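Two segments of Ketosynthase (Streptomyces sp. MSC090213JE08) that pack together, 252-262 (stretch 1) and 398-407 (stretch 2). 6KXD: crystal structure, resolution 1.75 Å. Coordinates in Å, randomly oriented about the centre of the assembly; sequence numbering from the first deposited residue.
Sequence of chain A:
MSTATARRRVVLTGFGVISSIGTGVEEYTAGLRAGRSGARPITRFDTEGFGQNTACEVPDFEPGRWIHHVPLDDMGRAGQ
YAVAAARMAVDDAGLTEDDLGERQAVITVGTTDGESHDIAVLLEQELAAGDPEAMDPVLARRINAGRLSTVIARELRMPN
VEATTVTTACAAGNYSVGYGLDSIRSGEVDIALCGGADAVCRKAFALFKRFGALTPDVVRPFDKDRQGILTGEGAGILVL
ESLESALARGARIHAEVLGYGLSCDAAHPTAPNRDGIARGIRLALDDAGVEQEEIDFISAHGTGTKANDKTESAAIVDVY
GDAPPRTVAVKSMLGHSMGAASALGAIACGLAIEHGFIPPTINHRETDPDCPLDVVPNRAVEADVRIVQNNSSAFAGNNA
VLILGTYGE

Stretch 1, residues 252-262: RIHAEVLGYGL
Stretch 2 (398-407) NNAVLILGTY

Two antiparallel strands, 255-262 and 398-405, pair edge to edge, their N-to-C directions 143° apart. Narrow pairs set the register: Val257 faces Leu404, Tyr260 faces Leu402 and Leu262 faces Ala400. The wide pairs are hydrogen-bonded both ways: Glu256 N to Gly405 O 2.7 Å and Gly405 N to Glu256 O 2.9 Å; Ile403 N to Gly259 O 2.8 Å and Gly259 N to Ile403 O 3.2 Å; Gly261 N to Val401 O 2.8 Å and Val401 N to Gly261 O 3.0 Å.

A bulge shifts the register by one at Leu258, whose phi/psi of -92/-41 departs from extended geometry. Leu258 N also bonds Ile403 O (2.9 Å), so one carbonyl accepts two successive amides. The bulge turns the CA-to-CB bond of Leu258 toward the other strand; with chi1 m and chi2 t, its CD1 lies 4.0 Å from Ile403 CG2 and its CG 3.7 Å from Gly405 N. Gly405 is the complement: an ideal CB there would sit 2.7 Å from Leu258 CD1, a clash.

Val257, Tyr260, Leu262, Ala400, Leu402 and Leu404 share one face. With chi1 t, Val257 packs its CG1 3.9 Å from Leu402 CD1 and its CG2 3.9 Å from Leu404 CD2, while CG1 also comes within 4.2 Å of Leu404 CD2. Leu404 (m, t) and Leu402 (t, p) both bring their ends nearer the partner strand. Leu262 (m, t) does likewise, placing CD2 3.5 Å from the small Ala400 CB. Tyr260 adopts p (81°), leading its ring away while CB stays 4.2 Å from Leu402 CD1.

Buried Glu256 (t, t), Val401 (t) and Ile403 (m, m, its end leading away) occupy the opposite face, where Gly259 and Gly261 add no side chain. Beyond the pairing, Ile253 (m, t) points toward Tyr407 (chi1 t), setting CD1 4.2 Å from the ring centroid, over one face, and CG2 3.6 Å from Tyr407 CB. Together the stretches bury 756 Å².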

ATOM      1  N   ARG A 252      17.323 -17.324  16.203  1.00 64.05           N
ATOM      2  CA  ARG A 252      16.193 -17.641  17.069  1.00 62.56           C
ATOM      3  C   ARG A 252      14.905 -17.347  16.273  1.00 60.98           C
ATOM      4  O   ARG A 252      14.741 -16.258  15.758  1.00 59.87           O
ATOM      5  CB  ARG A 252      16.320 -16.834  18.368  1.00 59.38           C
ATOM      6  CG  ARG A 252      15.162 -16.994  19.338  1.00 62.66           C
ATOM      7  CD  ARG A 252      14.046 -15.982  19.119  1.00 56.57           C
ATOM      8  NE  ARG A 252      14.397 -14.616  19.488  1.00 55.01           N
ATOM      9  CZ  ARG A 252      14.866 -13.679  18.667  1.00 60.23           C
ATOM     10  NH1 ARG A 252      14.780 -13.798  17.347  1.00 63.57           N
ATOM     11  NH2 ARG A 252      15.439 -12.613  19.178  1.00 58.45           N
ATOM     12  N   ILE A 253      13.999 -18.326  16.212  1.00 62.92           N
ATOM     13  CA  ILE A 253      12.743 -18.247  15.492  1.00 59.54           C
ATOM     14  C   ILE A 253      11.593 -18.056  16.494  1.00 66.33           C
ATOM     15  O   ILE A 253      11.329 -18.934  17.292  1.00 59.60           O
ATOM     16  CB  ILE A 253      12.579 -19.517  14.636  1.00 65.01           C
ATOM     17  CG1 ILE A 253      13.627 -19.570  13.516  1.00 71.55           C
ATOM     18  CG2 ILE A 253      11.159 -19.645  14.119  1.00 63.15           C
ATOM     19  CD1 ILE A 253      13.664 -20.866  12.745  1.00 69.24           C
ATOM     20  N   HIS A 254      10.903 -16.907  16.420  1.00 58.34           N
ATOM     21  CA  HIS A 254       9.824 -16.552  17.338  1.00 59.72           C
ATOM     22  C   HIS A 254       8.594 -17.420  17.050  1.00 66.94           C
ATOM     23  O   HIS A 254       7.985 -17.951  17.983  1.00 68.08           O
ATOM     24  CB  HIS A 254       9.427 -15.073  17.227  1.00 56.57           C
ATOM     25  CG  HIS A 254      10.397 -14.073  17.758  1.00 57.66           C
ATOM     26  ND1 HIS A 254      10.655 -13.928  19.116  1.00 65.47           N
ATOM     27  CD2 HIS A 254      11.085 -13.086  17.143  1.00 59.24           C
ATOM     28  CE1 HIS A 254      11.498 -12.931  19.303  1.00 64.96           C
ATOM     29  NE2 HIS A 254      11.787 -12.399  18.101  1.00 63.81           N
ATOM     30  N   ALA A 255       8.226 -17.522  15.760  1.00 61.73           N
ATOM     31  CA  ALA A 255       7.068 -18.283  15.306  1.00 59.11           C
ATOM     32  C   ALA A 255       7.183 -18.524  13.794  1.00 56.44           C
ATOM     33  O   ALA A 255       8.134 -18.111  13.148  1.00 52.10           O
ATOM     34  CB  ALA A 255       5.794 -17.558  15.687  1.00 63.86           C
ATOM     35  N   GLU A 256       6.258 -19.313  13.257  1.00 58.10           N
ATOM     36  CA  GLU A 256       6.232 -19.616  11.861  1.00 57.01           C
ATOM     37  C   GLU A 256       5.053 -18.842  11.255  1.00 50.93           C
ATOM     38  O   GLU A 256       4.012 -18.672  11.903  1.00 57.34           O
ATOM     39  CB  GLU A 256       6.117 -21.124  11.640  1.00 58.31           C
ATOM     40  CG  GLU A 256       6.385 -21.523  10.206  1.00 63.19           C
ATOM     41  CD  GLU A 256       6.253 -22.999   9.884  1.00 67.22           C
ATOM     42  OE1 GLU A 256       6.121 -23.799  10.823  1.00 70.08           O
ATOM     43  OE2 GLU A 256       6.283 -23.334   8.679  1.00 69.36           O
ATOM     44  N   VAL A 257       5.236 -18.345  10.027  1.00 51.92           N
ATOM     45  CA  VAL A 257       4.128 -17.813   9.232  1.00 47.65           C
ATOM     46  C   VAL A 257       3.545 -18.959   8.405  1.00 43.12           C
ATOM     47  O   VAL A 257       4.217 -19.501   7.517  1.00 50.95           O
ATOM     48  CB  VAL A 257       4.573 -16.660   8.305  1.00 49.69           C
ATOM     49  CG1 VAL A 257       3.347 -16.049   7.660  1.00 46.85           C
ATOM     50  CG2 VAL A 257       5.376 -15.590   9.026  1.00 48.32           C
ATOM     51  N   LEU A 258       2.283 -19.312   8.671  1.00 45.95           N
ATOM     52  CA  LEU A 258       1.665 -20.464   8.052  1.00 52.26           C
ATOM     53  C   LEU A 258       0.925 -20.063   6.777  1.00 45.10           C
ATOM     54  O   LEU A 258       0.951 -20.792   5.781  1.00 48.46           O
ATOM     55  CB  LEU A 258       0.681 -21.101   9.029  1.00 48.96           C
ATOM     56  CG  LEU A 258       1.287 -21.524  10.363  1.00 51.79           C
ATOM     57  CD1 LEU A 258       0.260 -22.298  11.172  1.00 53.55           C
ATOM     58  CD2 LEU A 258       2.533 -22.339  10.148  1.00 54.41           C
ATOM     59  N   GLY A 259       0.236 -18.921   6.831  1.00 47.02           N
ATOM     60  CA  GLY A 259      -0.531 -18.478   5.688  1.00 46.23           C
ATOM     61  C   GLY A 259      -1.273 -17.184   5.959  1.00 42.83           C
ATOM     62  O   GLY A 259      -1.319 -16.689   7.071  1.00 45.95           O
ATOM     63  N   TYR A 260      -1.898 -16.679   4.905  1.00 42.03           N
ATOM     64  CA  TYR A 260      -2.824 -15.598   5.041  1.00 38.13           C
ATOM     65  C   TYR A 260      -3.885 -15.696   3.952  1.00 39.12           C
ATOM     66  O   TYR A 260      -3.787 -16.507   2.987  1.00 41.82           O
ATOM     67  CB  TYR A 260      -2.071 -14.260   5.050  1.00 38.96           C
ATOM     68  CG  TYR A 260      -1.655 -13.699   3.715  1.00 40.63           C
ATOM     69  CD1 TYR A 260      -0.647 -14.314   2.983  1.00 43.96           C
ATOM     70  CD2 TYR A 260      -2.176 -12.503   3.227  1.00 39.57           C
ATOM     71  CE1 TYR A 260      -0.194 -13.790   1.787  1.00 42.77           C
ATOM     72  CE2 TYR A 260      -1.713 -11.952   2.038  1.00 40.97           C
ATOM     73  CZ  TYR A 260      -0.732 -12.603   1.314  1.00 36.37           C
ATOM     74  OH  TYR A 260      -0.214 -12.173   0.151  1.00 40.85           O
ATOM     75  N   GLY A 261      -4.913 -14.875   4.132  1.00 40.94           N
ATOM     76  CA  GLY A 261      -5.964 -14.755   3.180  1.00 42.00           C
ATOM     77  C   GLY A 261      -6.307 -13.298   2.961  1.00 43.88           C
ATOM     78  O   GLY A 261      -6.330 -12.501   3.903  1.00 41.47           O
ATOM     79  N   LEU A 262      -6.617 -12.962   1.707  1.00 40.24           N
ATOM     80  CA  LEU A 262      -7.080 -11.665   1.342  1.00 40.63           C
ATOM     81  C   LEU A 262      -8.431 -11.882   0.720  1.00 41.61           C
ATOM     82  O   LEU A 262      -8.578 -12.747  -0.141  1.00 44.59           O
ATOM     83  CB  LEU A 262      -6.151 -11.037   0.299  1.00 37.56           C
ATOM     84  CG  LEU A 262      -4.734 -10.758   0.783  1.00 41.86           C
ATOM     85  CD1 LEU A 262      -3.918 -10.170  -0.359  1.00 39.35           C
ATOM     86  CD2 LEU A 262      -4.756  -9.791   1.968  1.00 40.90           C
ATOM     87  N   ASN A 398     -11.279  -4.140   2.463  1.00 36.36           N
ATOM     88  CA  ASN A 398     -10.072  -4.847   2.357  1.00 36.80           C
ATOM     89  C   ASN A 398      -9.909  -5.675   3.623  1.00 44.44           C
ATOM     90  O   ASN A 398      -9.830  -5.096   4.713  1.00 43.20           O
ATOM     91  CB  ASN A 398      -8.895  -3.891   2.255  1.00 39.09           C
ATOM     92  CG  ASN A 398      -8.713  -3.260   0.885  1.00 41.97           C
ATOM     93  OD1 ASN A 398      -7.676  -2.665   0.669  1.00 38.50           O
ATOM     94  ND2 ASN A 398      -9.646  -3.409  -0.048  1.00 38.34           N
ATOM     95  N   ASN A 399      -9.913  -6.987   3.482  1.00 37.19           N
ATOM     96  CA  ASN A 399      -9.690  -7.855   4.598  1.00 42.87           C
ATOM     97  C   ASN A 399      -8.426  -8.666   4.367  1.00 37.88           C
ATOM     98  O   ASN A 399      -8.180  -9.170   3.255  1.00 38.04           O
ATOM     99  CB  ASN A 399     -10.848  -8.826   4.825  1.00 45.34           C
ATOM    100  CG  ASN A 399     -12.182  -8.135   4.902  1.00 40.00           C
ATOM    101  OD1 ASN A 399     -12.465  -7.395   5.848  1.00 42.76           O
ATOM    102  ND2 ASN A 399     -13.016  -8.367   3.886  1.00 42.95           N
ATOM    103  N   ALA A 400      -7.648  -8.825   5.436  1.00 35.80           N
ATOM    104  CA  ALA A 400      -6.492  -9.655   5.463  1.00 37.28           C
ATOM    105  C   ALA A 400      -6.433 -10.376   6.819  1.00 41.38           C
ATOM    106  O   ALA A 400      -6.481  -9.752   7.857  1.00 39.86           O
ATOM    107  CB  ALA A 400      -5.238  -8.847   5.267  1.00 37.32           C
ATOM    108  N   VAL A 401      -6.253 -11.681   6.742  1.00 38.46           N
ATOM    109  CA  VAL A 401      -6.193 -12.557   7.899  1.00 44.17           C
ATOM    110  C   VAL A 401      -4.897 -13.346   7.810  1.00 40.20           C
ATOM    111  O   VAL A 401      -4.573 -13.910   6.755  1.00 44.64           O
ATOM    112  CB  VAL A 401      -7.428 -13.473   7.926  1.00 41.38           C
ATOM    113  CG1 VAL A 401      -7.347 -14.410   9.116  1.00 46.23           C
ATOM    114  CG2 VAL A 401      -8.700 -12.650   7.921  1.00 45.71           C
ATOM    115  N   LEU A 402      -4.122 -13.316   8.898  1.00 39.63           N
ATOM    116  CA  LEU A 402      -2.842 -13.932   8.983  1.00 41.67           C
ATOM    117  C   LEU A 402      -2.884 -15.041  10.035  1.00 44.29           C
ATOM    118  O   LEU A 402      -3.476 -14.833  11.092  1.00 46.55           O
ATOM    119  CB  LEU A 402      -1.847 -12.848   9.380  1.00 41.54           C
ATOM    120  CG  LEU A 402      -0.431 -13.290   9.725  1.00 44.05           C
ATOM    121  CD1 LEU A 402       0.317 -13.689   8.470  1.00 47.16           C
ATOM    122  CD2 LEU A 402       0.301 -12.180  10.472  1.00 46.89           C
ATOM    123  N   ILE A 403      -2.267 -16.169   9.691  1.00 48.03           N
ATOM    124  CA  ILE A 403      -2.168 -17.339  10.561  1.00 51.79           C
ATOM    125  C   ILE A 403      -0.693 -17.590  10.826  1.00 49.59           C
ATOM    126  O   ILE A 403       0.088 -17.846   9.885  1.00 47.50           O
ATOM    127  CB  ILE A 403      -2.830 -18.594   9.972  1.00 53.07           C
ATOM    128  CG1 ILE A 403      -4.241 -18.377   9.414  1.00 53.39           C
ATOM    129  CG2 ILE A 403      -2.805 -19.711  11.004  1.00 59.21           C
ATOM    130  CD1 ILE A 403      -5.285 -17.933  10.397  1.00 58.56           C
ATOM    131  N   LEU A 404      -0.347 -17.519  12.121  1.00 44.35           N
ATOM    132  CA  LEU A 404       0.940 -17.854  12.661  1.00 49.74           C
ATOM    133  C   LEU A 404       0.833 -19.148  13.480  1.00 50.71           C
ATOM    134  O   LEU A 404      -0.241 -19.482  13.975  1.00 49.47           O
ATOM    135  CB  LEU A 404       1.391 -16.691  13.545  1.00 50.18           C
ATOM    136  CG  LEU A 404       1.542 -15.338  12.845  1.00 50.24           C
ATOM    137  CD1 LEU A 404       1.972 -14.274  13.826  1.00 51.61           C
ATOM    138  CD2 LEU A 404       2.539 -15.433  11.710  1.00 50.87           C
ATOM    139  N   GLY A 405       1.966 -19.844  13.601  1.00 57.23           N
ATOM    140  CA  GLY A 405       2.098 -21.113  14.289  1.00 58.17           C
ATOM    141  C   GLY A 405       3.403 -21.206  15.054  1.00 59.03           C
ATOM    142  O   GLY A 405       4.347 -20.448  14.786  1.00 53.16           O
ATOM    143  N   THR A 406       3.463 -22.129  16.029  1.00 59.71           N
ATOM    144  CA  THR A 406       4.715 -22.363  16.755  1.00 61.01           C
ATOM    145  C   THR A 406       5.686 -23.006  15.770  1.00 60.16           C
ATOM    146  O   THR A 406       5.262 -23.823  14.967  1.00 56.32           O
ATOM    147  CB  THR A 406       4.529 -23.240  18.005  1.00 65.38           C
ATOM    148  OG1 THR A 406       3.500 -22.676  18.818  1.00 71.33           O
ATOM    149  CG2 THR A 406       5.796 -23.354  18.830  1.00 58.23           C
ATOM    150  N   TYR A 407       6.970 -22.662  15.846  1.00 66.17           N
ATOM    151  CA  TYR A 407       7.901 -23.263  14.937  1.00 70.27           C
ATOM    152  C   TYR A 407       8.040 -24.749  15.281  1.00 77.30           C
ATOM    153  O   TYR A 407       8.405 -25.055  16.406  1.00 62.16           O
ATOM    154  CB  TYR A 407       9.260 -22.563  14.968  1.00 76.92           C
ATOM    155  CG  TYR A 407      10.320 -23.374  14.270  1.00 83.32           C
ATOM    156  CD1 TYR A 407      10.039 -24.014  13.072  1.00 80.53           C
ATOM    157  CD2 TYR A 407      11.579 -23.551  14.826  1.00 86.90           C
ATOM    158  CE1 TYR A 407      10.984 -24.797  12.433  1.00 88.93           C
ATOM    159  CE2 TYR A 407      12.537 -24.325  14.189  1.00 92.08           C
ATOM    160  CZ  TYR A 407      12.238 -24.950  12.989  1.00 89.12           C
ATOM    161  OH  TYR A 407      13.154 -25.719  12.333  1.00 99.80           O
TER